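Local coordinates for protein COG0546: Predicted phosphatases (Streptococcus pneumoniae, PDB 2AH5) that is of unknown function but, as a haloacid dehalogenase-like hydrolase, is predicted to act as a phosphatase, at residues 8-13 and 161-166; 179-184 and 196-201; 157-162 and 173-178. All blocks are in the same frame, centred on the assembly; numbering follows the deposited sequence.

Contact 1 of 3, residues 8-13 and 161-166; sequences FFDLDG and GDTKFD
The carboxylates of Asp10 and Asp166 meet with their planes 89° apart. Asp10 OD2 turns toward both oxygens of Asp166. It lies 2.7 Å from Asp166 OD2 and 3.1 Å from Asp166 OD1. At Asp162 the backbone carbonyls of 8-13 meet a carboxylate. Gly13 O sits above it, 3.1 Å from Asp162 CG, while Asp12 O comes to 3.4 Å from Asp162 OD1. Near the helix start, the Phe165 ring carries Lys164 CG on one face, offset toward the rim, and has Thr163 OG1 in plane at its edge.

Asp10 CB points toward 161-166, and CG anti to the backbone N (chi1 -158°) sets the carboxylate against Asp166. At the other oxygen, Leu11 N donates to Asp10 OD1 over 2.9 Å, from the anti side and 34° out of the carboxylate plane. Water 1 donates to Asp10 OD2 and also bonds to Thr163 OG1, each at 2.7 Å. It links the two segments.

Asp166 is held mainly from its own segment. Asp166 OD2 accepts weak bonds from Asp162 N and Thr163 N. In return Asp166 N gives a weak bond to Thr163 OG1 (3.3 Å). Thr163 is the N-cap, and the two residues form a capping box. Asp162 is fixed from elsewhere: Thr14 OG1 bonds to its OD1 and Phe184 N to its OD2. Asp12 reaches away to Ser18 and Lys108.

Asp10 and Asp12 fit the DxDx(T/V) pattern just past strand 6-9. Asp162 and Asp166 follow strand 157-161. Aspartates gathered at these strand ends are consistent with the active site of haloacid dehalogenase-like phosphatases. In relatives the first motif aspartate, the backbone O of the second and an acid after the later strand typically bind magnesium, which would fit Asp10, Asp12 O and Asp162 drawing together.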
loop_
_atom_site.group_PDB
_atom_site.type_symbol
_atom_site.label_atom_id
_atom_site.label_comp_id
_atom_site.label_asym_id
_atom_site.label_seq_id
_atom_site.Cartn_x
_atom_site.Cartn_y
_atom_site.Cartn_z
ATOM N N PHE A 8 -9.178 4.597 5.862
ATOM C CA PHE A 8 -8.626 3.686 4.844
ATOM C C PHE A 8 -7.101 3.598 5.017
ATOM O O PHE A 8 -6.445 4.619 5.215
ATOM C CB PHE A 8 -8.898 4.204 3.415
ATOM C CG PHE A 8 -10.361 4.308 3.043
ATOM C CD1 PHE A 8 -11.364 3.747 3.841
ATOM C CD2 PHE A 8 -10.719 4.923 1.833
ATOM C CE1 PHE A 8 -12.716 3.828 3.461
ATOM C CE2 PHE A 8 -12.071 4.994 1.437
ATOM C CZ PHE A 8 -13.063 4.462 2.248
ATOM N N PHE A 9 -6.543 2.405 4.845
ATOM C CA PHE A 9 -5.110 2.208 4.970
ATOM C C PHE A 9 -4.542 1.601 3.692
ATOM O O PHE A 9 -5.150 0.673 3.141
ATOM C CB PHE A 9 -4.838 1.218 6.078
ATOM C CG PHE A 9 -5.047 1.770 7.442
ATOM C CD1 PHE A 9 -6.302 1.739 8.010
ATOM C CD2 PHE A 9 -3.983 2.294 8.150
ATOM C CE1 PHE A 9 -6.498 2.234 9.295
ATOM C CE2 PHE A 9 -4.170 2.779 9.461
ATOM C CZ PHE A 9 -5.430 2.749 10.004
ATOM N N ASP A 10 -3.405 2.108 3.212
ATOM C CA ASP A 10 -2.573 1.338 2.259
ATOM C C ASP A 10 -1.997 0.147 3.069
ATOM O O ASP A 10 -1.989 0.183 4.294
ATOM C CB ASP A 10 -1.427 2.202 1.669
ATOM C CG ASP A 10 -0.886 1.650 0.325
ATOM O OD1 ASP A 10 -1.260 0.530 -0.099
ATOM O OD2 ASP A 10 -0.070 2.350 -0.326
ATOM N N LEU A 11 -1.526 -0.897 2.394
ATOM C CA LEU A 11 -1.071 -2.137 3.055
ATOM C C LEU A 11 0.442 -2.138 3.070
ATOM O O LEU A 11 1.032 -1.810 4.075
ATOM C CB LEU A 11 -1.601 -3.387 2.325
ATOM C CG LEU A 11 -1.300 -4.755 2.950
ATOM C CD1 LEU A 11 -1.754 -4.824 4.409
ATOM C CD2 LEU A 11 -1.991 -5.863 2.124
ATOM N N ASP A 12 1.059 -2.509 1.945
ATOM C CA ASP A 12 2.517 -2.477 1.796
ATOM C C ASP A 12 3.056 -1.081 2.030
ATOM O O ASP A 12 2.509 -0.118 1.520
ATOM C CB ASP A 12 2.920 -2.888 0.380
ATOM C CG ASP A 12 2.441 -4.238 0.031
ATOM O OD1 ASP A 12 3.129 -5.193 0.394
ATOM O OD2 ASP A 12 1.351 -4.356 -0.576
ATOM N N GLY A 13 4.124 -0.968 2.803
ATOM C CA GLY A 13 4.774 0.312 3.025
ATOM C C GLY A 13 4.095 1.198 4.042
ATOM O O GLY A 13 4.614 2.242 4.380
ATOM N N GLY A 161 -1.411 6.615 4.034
ATOM C CA GLY A 161 -0.580 6.005 2.998
ATOM C C GLY A 161 0.819 6.574 2.875
ATOM O O GLY A 161 1.088 7.678 3.374
ATOM N N ASP A 162 1.698 5.810 2.213
ATOM C CA ASP A 162 3.113 6.133 2.115
ATOM C C ASP A 162 3.610 6.562 0.731
ATOM O O ASP A 162 4.787 6.864 0.604
ATOM C CB ASP A 162 3.991 4.969 2.623
ATOM C CG ASP A 162 3.917 3.736 1.725
ATOM O OD1 ASP A 162 2.795 3.306 1.393
ATOM O OD2 ASP A 162 4.990 3.224 1.325
ATOM N N THR A 163 2.745 6.596 -0.284
ATOM C CA THR A 163 3.182 6.918 -1.655
ATOM C C THR A 163 2.398 8.024 -2.364
ATOM O O THR A 163 1.249 8.353 -1.999
ATOM C CB THR A 163 3.118 5.675 -2.592
ATOM O OG1 THR A 163 1.750 5.372 -2.885
ATOM C CG2 THR A 163 3.814 4.448 -2.000
ATOM N N LYS A 164 3.007 8.535 -3.440
ATOM C CA LYS A 164 2.356 9.497 -4.322
ATOM C C LYS A 164 1.057 8.929 -4.893
ATOM O O LYS A 164 0.104 9.671 -5.144
ATOM C CB LYS A 164 3.314 9.910 -5.455
ATOM C CG LYS A 164 3.776 8.753 -6.309
ATOM C CD LYS A 164 5.005 9.097 -7.146
ATOM C CE LYS A 164 4.607 9.822 -8.415
ATOM N NZ LYS A 164 5.605 9.601 -9.528
ATOM N N PHE A 165 1.011 7.614 -5.107
ATOM C CA PHE A 165 -0.223 6.981 -5.621
ATOM C C PHE A 165 -1.395 7.094 -4.636
ATOM O O PHE A 165 -2.526 7.313 -5.041
ATOM C CB PHE A 165 0.052 5.529 -6.020
ATOM C CG PHE A 165 1.213 5.388 -6.967
ATOM C CD1 PHE A 165 1.019 5.505 -8.333
ATOM C CD2 PHE A 165 2.500 5.153 -6.486
ATOM C CE1 PHE A 165 2.105 5.382 -9.228
ATOM C CE2 PHE A 165 3.582 5.032 -7.362
ATOM C CZ PHE A 165 3.375 5.163 -8.733
ATOM N N ASP A 166 -1.100 6.974 -3.343
ATOM C CA ASP A 166 -2.100 7.172 -2.289
ATOM C C ASP A 166 -2.542 8.631 -2.269
ATOM O O ASP A 166 -3.709 8.914 -2.121
ATOM C CB ASP A 166 -1.494 6.842 -0.912
ATOM C CG ASP A 166 -1.221 5.349 -0.733
ATOM O OD1 ASP A 166 -2.008 4.528 -1.248
ATOM O OD2 ASP A 166 -0.191 4.997 -0.134
HETATM O O HOH W 1 0.573 2.925 -2.937
#

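Contact 2 of 3, residues 179-184 and 196-201; sequences AITWGF and DYIAHK
Tyr197 opens the pairing: its O accepts a hydrogen bond from Ala179 N (3.0 Å). Its ring stands apart from segment 179-184, and Tyr197 OH bonds to Glu204 O instead.

Ile198 lies beside Ala179 in the parallel register. Its CG1 is anti to the backbone N (chi1 -173°). Beyond it, Ile198 CD1 touches Thr181 CG2 at 3.8 Å and also meets Ala179 CB. The side chains of Thr181 and Ile198 cross at about a right angle. Helix 187-191 covers these side chains on that face of the sheet. This helix connects the two strands, so strand 176-180, helix 187-191 and strand 197-199 make a beta-alpha-beta unit at one margin of the parallel sheet.

Ala199 is bonded at both backbone polar atoms. Its N donates to Ala179 O (2.9 Å), and its O accepts from Thr181 N (3.0 Å). Ile180 CA adds a CA-H...O contact to the same oxygen. Ala199 CB points to the other face, where it meets Trp182 CZ3 at 4.2 Å.

At His200 the strand has ended. Thr181 OG1 is tightly packed against His200 CB, 3.1 Å away, while the imidazole leads outward. His200 C lies at the edge of the indole, near its plane. Ile180 CD1 sits over the centre of one indole face, 3.4 Å above it. Lys201 meets the same ring through its backbone, with Lys201 C 3.4 Å from Trp182 CZ3.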
loop_
_atom_site.group_PDB
_atom_site.type_symbol
_atom_site.label_atom_id
_atom_site.label_comp_id
_atom_site.label_asym_id
_atom_site.label_seq_id
_atom_site.Cartn_x
_atom_site.Cartn_y
_atom_site.Cartn_z
ATOM N N ALA A 179 -0.237 11.498 5.134
ATOM C CA ALA A 179 1.037 10.952 4.647
ATOM C C ALA A 179 1.829 10.330 5.790
ATOM O O ALA A 179 1.933 10.916 6.863
ATOM C CB ALA A 179 1.899 12.052 3.964
ATOM N N ILE A 180 2.422 9.167 5.539
ATOM C CA ILE A 180 3.311 8.555 6.529
ATOM C C ILE A 180 4.688 8.357 5.923
ATOM O O ILE A 180 4.813 8.090 4.719
ATOM C CB ILE A 180 2.730 7.250 7.141
ATOM C CG1 ILE A 180 2.748 6.066 6.135
ATOM C CG2 ILE A 180 1.343 7.561 7.796
ATOM C CD1 ILE A 180 4.076 5.245 6.151
ATOM N N THR A 181 5.726 8.517 6.744
ATOM C CA THR A 181 7.087 8.576 6.212
ATOM C C THR A 181 7.997 7.459 6.729
ATOM O O THR A 181 9.206 7.483 6.458
ATOM C CB THR A 181 7.746 9.948 6.513
ATOM O OG1 THR A 181 7.861 10.098 7.929
ATOM C CG2 THR A 181 6.900 11.104 5.973
ATOM N N TRP A 182 7.430 6.516 7.492
ATOM C CA TRP A 182 8.179 5.344 7.991
ATOM C C TRP A 182 8.256 4.242 6.928
ATOM O O TRP A 182 8.861 3.178 7.159
ATOM C CB TRP A 182 7.570 4.791 9.296
ATOM C CG TRP A 182 6.201 4.181 9.154
ATOM C CD1 TRP A 182 5.887 2.976 8.571
ATOM C CD2 TRP A 182 4.966 4.727 9.635
ATOM N NE1 TRP A 182 4.528 2.749 8.656
ATOM C CE2 TRP A 182 3.938 3.812 9.291
ATOM C CE3 TRP A 182 4.625 5.908 10.308
ATOM C CZ2 TRP A 182 2.591 4.045 9.586
ATOM C CZ3 TRP A 182 3.278 6.140 10.604
ATOM C CH2 TRP A 182 2.279 5.213 10.250
ATOM N N GLY A 183 7.634 4.493 5.779
ATOM C CA GLY A 183 7.456 3.469 4.746
ATOM C C GLY A 183 8.303 3.670 3.510
ATOM O O GLY A 183 9.453 4.128 3.594
ATOM N N PHE A 184 7.728 3.344 2.359
ATOM C CA PHE A 184 8.527 3.199 1.141
ATOM C C PHE A 184 8.651 4.479 0.322
ATOM O O PHE A 184 9.694 4.708 -0.290
ATOM C CB PHE A 184 8.057 1.992 0.302
ATOM C CG PHE A 184 8.023 0.690 1.077
ATOM C CD1 PHE A 184 8.918 0.457 2.126
ATOM C CD2 PHE A 184 7.118 -0.309 0.737
ATOM C CE1 PHE A 184 8.890 -0.739 2.844
ATOM C CE2 PHE A 184 7.090 -1.515 1.439
ATOM C CZ PHE A 184 7.964 -1.721 2.506
ATOM N N ASP A 196 -3.220 16.304 4.526
ATOM C CA ASP A 196 -3.969 16.925 5.611
ATOM C C ASP A 196 -3.295 16.788 6.960
ATOM O O ASP A 196 -3.549 17.566 7.876
ATOM C CB ASP A 196 -5.383 16.359 5.642
ATOM C CG ASP A 196 -6.145 16.686 4.372
ATOM O OD1 ASP A 196 -6.432 17.890 4.151
ATOM O OD2 ASP A 196 -6.385 15.770 3.561
ATOM N N TYR A 197 -2.432 15.785 7.073
ATOM C CA TYR A 197 -1.678 15.506 8.290
ATOM C C TYR A 197 -0.517 14.614 7.872
ATOM O O TYR A 197 -0.579 13.935 6.834
ATOM C CB TYR A 197 -2.568 14.792 9.298
ATOM C CG TYR A 197 -1.956 14.630 10.673
ATOM C CD1 TYR A 197 -2.083 15.639 11.656
ATOM C CD2 TYR A 197 -1.284 13.459 11.007
ATOM C CE1 TYR A 197 -1.532 15.472 12.935
ATOM C CE2 TYR A 197 -0.727 13.282 12.273
ATOM C CZ TYR A 197 -0.856 14.282 13.216
ATOM O OH TYR A 197 -0.275 14.063 14.443
ATOM N N ILE A 198 0.556 14.624 8.665
ATOM C CA ILE A 198 1.733 13.812 8.331
ATOM C C ILE A 198 2.280 13.153 9.593
ATOM O O ILE A 198 2.186 13.729 10.672
ATOM C CB ILE A 198 2.836 14.633 7.576
ATOM C CG1 ILE A 198 3.978 13.723 7.091
ATOM C CG2 ILE A 198 3.346 15.760 8.420
ATOM C CD1 ILE A 198 4.692 14.246 5.798
ATOM N N ALA A 199 2.825 11.947 9.463
ATOM C CA ALA A 199 3.364 11.222 10.616
ATOM C C ALA A 199 4.612 10.464 10.247
ATOM O O ALA A 199 4.622 9.720 9.270
ATOM C CB ALA A 199 2.341 10.233 11.189
ATOM N N HIS A 200 5.641 10.585 11.075
ATOM C CA HIS A 200 6.827 9.747 10.876
ATOM C C HIS A 200 6.848 8.485 11.759
ATOM O O HIS A 200 7.710 7.617 11.588
ATOM C CB HIS A 200 8.145 10.558 10.986
ATOM C CG HIS A 200 8.505 10.986 12.375
ATOM N ND1 HIS A 200 7.859 12.010 13.034
ATOM C CD2 HIS A 200 9.480 10.559 13.211
ATOM C CE1 HIS A 200 8.404 12.179 14.228
ATOM N NE2 HIS A 200 9.382 11.301 14.365
ATOM N N LYS A 201 5.901 8.408 12.696
ATOM C CA LYS A 201 5.757 7.286 13.601
ATOM C C LYS A 201 4.279 6.933 13.742
ATOM O O LYS A 201 3.438 7.837 13.817
ATOM C CB LYS A 201 6.271 7.637 15.003
ATOM C CG LYS A 201 7.779 7.707 15.160
ATOM C CD LYS A 201 8.053 8.200 16.575
ATOM C CE LYS A 201 9.276 7.529 17.205
ATOM N NZ LYS A 201 9.485 8.020 18.609
#

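Contact 3 of 3, residues 157-162 and 173-178; sequences AIIIGD and TGIQKL
Leu178 N donates to Ile159 O over 2.8 Å, the shortest backbone bond between these strands. It is nearly straight, with an N-H...O angle of 164°. Three more bonds follow the parallel pattern. Gln176 N donates to Ala157 O (3.1 Å), Ile159 N to Gln176 O (3.0 Å) and Gly161 N to Leu178 O (3.1 Å). CA-H...O contacts from Ile158 and Ile160 add to the Gln176 and Leu178 carbonyls.

The two strands run 26° apart. Strand 157-161 is the inner one, and 176-180 lies between it and edge strand 197-199. They belong to a beta-alpha-beta unit in which helix 164-173 makes the connection, part of the Rossmann-like core of haloacid dehalogenase-like proteins. Gly174, with positive phi, leads out of that helix.

The side chains divide between the two faces. On the helix side, chi1 of 65° sets Ile175 CG1 between the backbone N and the carbonyl carbon. Ile175 CD1, carried on CG1, rests against Ile159 CB at 3.7 Å. Separately, Ile175 CG2 touches Ala157 CB at 3.8 Å. Ala170 of the helix packs on both isoleucines.

On the other face, Ile158 CG1 touches Gln176 CB at 3.7 Å, and Ile158 CD1 reaches Leu178 CB. The Gln176 chain is extended beyond CG, and its OE1 bonds to Tyr208 OH.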
loop_
_atom_site.group_PDB
_atom_site.type_symbol
_atom_site.label_atom_id
_atom_site.label_comp_id
_atom_site.label_asym_id
_atom_site.label_seq_id
_atom_site.Cartn_x
_atom_site.Cartn_y
_atom_site.Cartn_z
ATOM N N ALA A 157 -14.121 10.076 4.648
ATOM C CA ALA A 157 -12.993 9.145 4.686
ATOM C C ALA A 157 -11.623 9.857 4.652
ATOM O O ALA A 157 -11.515 11.023 4.244
ATOM C CB ALA A 157 -13.099 8.122 3.548
ATOM N N ILE A 158 -10.594 9.131 5.078
ATOM C CA ILE A 158 -9.209 9.584 4.973
ATOM C C ILE A 158 -8.405 8.342 4.628
ATOM O O ILE A 158 -8.739 7.244 5.076
ATOM C CB ILE A 158 -8.716 10.276 6.297
ATOM C CG1 ILE A 158 -7.274 10.819 6.175
ATOM C CG2 ILE A 158 -8.852 9.373 7.523
ATOM C CD1 ILE A 158 -6.980 11.905 7.248
ATOM N N ILE A 159 -7.380 8.493 3.796
ATOM C CA ILE A 159 -6.444 7.380 3.544
ATOM C C ILE A 159 -5.110 7.675 4.237
ATOM O O ILE A 159 -4.587 8.819 4.192
ATOM C CB ILE A 159 -6.269 7.084 2.034
ATOM C CG1 ILE A 159 -5.419 5.824 1.818
ATOM C CG2 ILE A 159 -5.698 8.336 1.285
ATOM C CD1 ILE A 159 -5.465 5.304 0.376
ATOM N N ILE A 160 -4.598 6.652 4.921
ATOM C CA ILE A 160 -3.302 6.686 5.556
ATOM C C ILE A 160 -2.390 5.921 4.612
ATOM O O ILE A 160 -2.602 4.721 4.381
ATOM C CB ILE A 160 -3.384 5.999 6.959
ATOM C CG1 ILE A 160 -4.416 6.764 7.828
ATOM C CG2 ILE A 160 -1.960 5.825 7.592
ATOM C CD1 ILE A 160 -4.521 6.370 9.320
ATOM N N GLY A 161 -1.411 6.615 4.034
ATOM C CA GLY A 161 -0.580 6.005 2.998
ATOM C C GLY A 161 0.819 6.574 2.875
ATOM O O GLY A 161 1.088 7.678 3.374
ATOM N N ASP A 162 1.698 5.810 2.213
ATOM C CA ASP A 162 3.113 6.133 2.115
ATOM C C ASP A 162 3.610 6.562 0.731
ATOM O O ASP A 162 4.787 6.864 0.604
ATOM C CB ASP A 162 3.991 4.969 2.623
ATOM C CG ASP A 162 3.917 3.736 1.725
ATOM O OD1 ASP A 162 2.795 3.306 1.393
ATOM O OD2 ASP A 162 4.990 3.224 1.325
ATOM N N THR A 173 -10.450 11.318 -5.633
ATOM C CA THR A 173 -11.712 10.805 -5.097
ATOM C C THR A 173 -12.331 11.777 -4.098
ATOM O O THR A 173 -13.475 11.612 -3.690
ATOM C CB THR A 173 -11.496 9.453 -4.383
ATOM O OG1 THR A 173 -10.454 9.600 -3.418
ATOM C CG2 THR A 173 -11.121 8.370 -5.369
ATOM N N GLY A 174 -11.577 12.797 -3.704
ATOM C CA GLY A 174 -12.071 13.760 -2.722
ATOM C C GLY A 174 -11.977 13.370 -1.244
ATOM O O GLY A 174 -12.584 14.012 -0.391
ATOM N N ILE A 175 -11.217 12.327 -0.916
ATOM C CA ILE A 175 -11.078 11.972 0.513
ATOM C C ILE A 175 -9.849 12.687 1.074
ATOM O O ILE A 175 -9.002 13.176 0.314
ATOM C CB ILE A 175 -10.964 10.435 0.753
ATOM C CG1 ILE A 175 -9.670 9.887 0.141
ATOM C CG2 ILE A 175 -12.195 9.674 0.168
ATOM C CD1 ILE A 175 -9.340 8.454 0.557
ATOM N N GLN A 176 -9.734 12.751 2.393
ATOM C CA GLN A 176 -8.555 13.375 2.976
ATOM C C GLN A 176 -7.348 12.418 2.843
ATOM O O GLN A 176 -7.514 11.226 2.577
ATOM C CB GLN A 176 -8.799 13.718 4.428
ATOM C CG GLN A 176 -9.684 14.969 4.656
ATOM C CD GLN A 176 -9.773 15.311 6.110
ATOM O OE1 GLN A 176 -8.761 15.310 6.817
ATOM N NE2 GLN A 176 -10.986 15.579 6.589
ATOM N N LYS A 177 -6.145 12.963 3.012
ATOM C CA LYS A 177 -4.894 12.200 2.844
ATOM C C LYS A 177 -3.979 12.475 4.018
ATOM O O LYS A 177 -3.724 13.643 4.372
ATOM C CB LYS A 177 -4.198 12.500 1.495
ATOM C CG LYS A 177 -4.533 13.873 0.883
ATOM C CD LYS A 177 -3.653 14.202 -0.325
ATOM C CE LYS A 177 -4.277 15.249 -1.237
ATOM N NZ LYS A 177 -4.351 16.621 -0.611
ATOM N N LEU A 178 -3.524 11.384 4.629
ATOM C CA LEU A 178 -2.591 11.432 5.737
ATOM C C LEU A 178 -1.306 10.720 5.307
ATOM O O LEU A 178 -1.297 9.482 5.109
ATOM C CB LEU A 178 -3.195 10.754 6.966
ATOM C CG LEU A 178 -2.500 11.014 8.322
ATOM C CD1 LEU A 178 -3.472 10.736 9.449
ATOM C CD2 LEU A 178 -1.202 10.243 8.511
HETATM O O HOH W 2 -12.523 13.449 4.539
#

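Overall arrangement
All three contacts involve one parallel sheet. Contact 3 pairs strands 157-161 and 176-180 inside it. Contact 2 adds 197-199, the outermost strand of that side, to the same strand 176-180. Contact 1 lies past the strand ends and shares Gly161 and Asp162 with contact 3. Contacts 1 and 3 are buried, whereas contact 2 is partly buried and ends in exposed residues. Chemistry follows place. Contacts 2 and 3 rest on backbone hydrogen bonds and apolar side chains. Contact 3 is mostly aliphatic, whereas contact 2 adds an indole and a threonine hydroxyl. Contact 1 gathers acidic groups and a water. A probable hydrogen bond between Asp196 N and Lys177 O joins contacts 2 and 3.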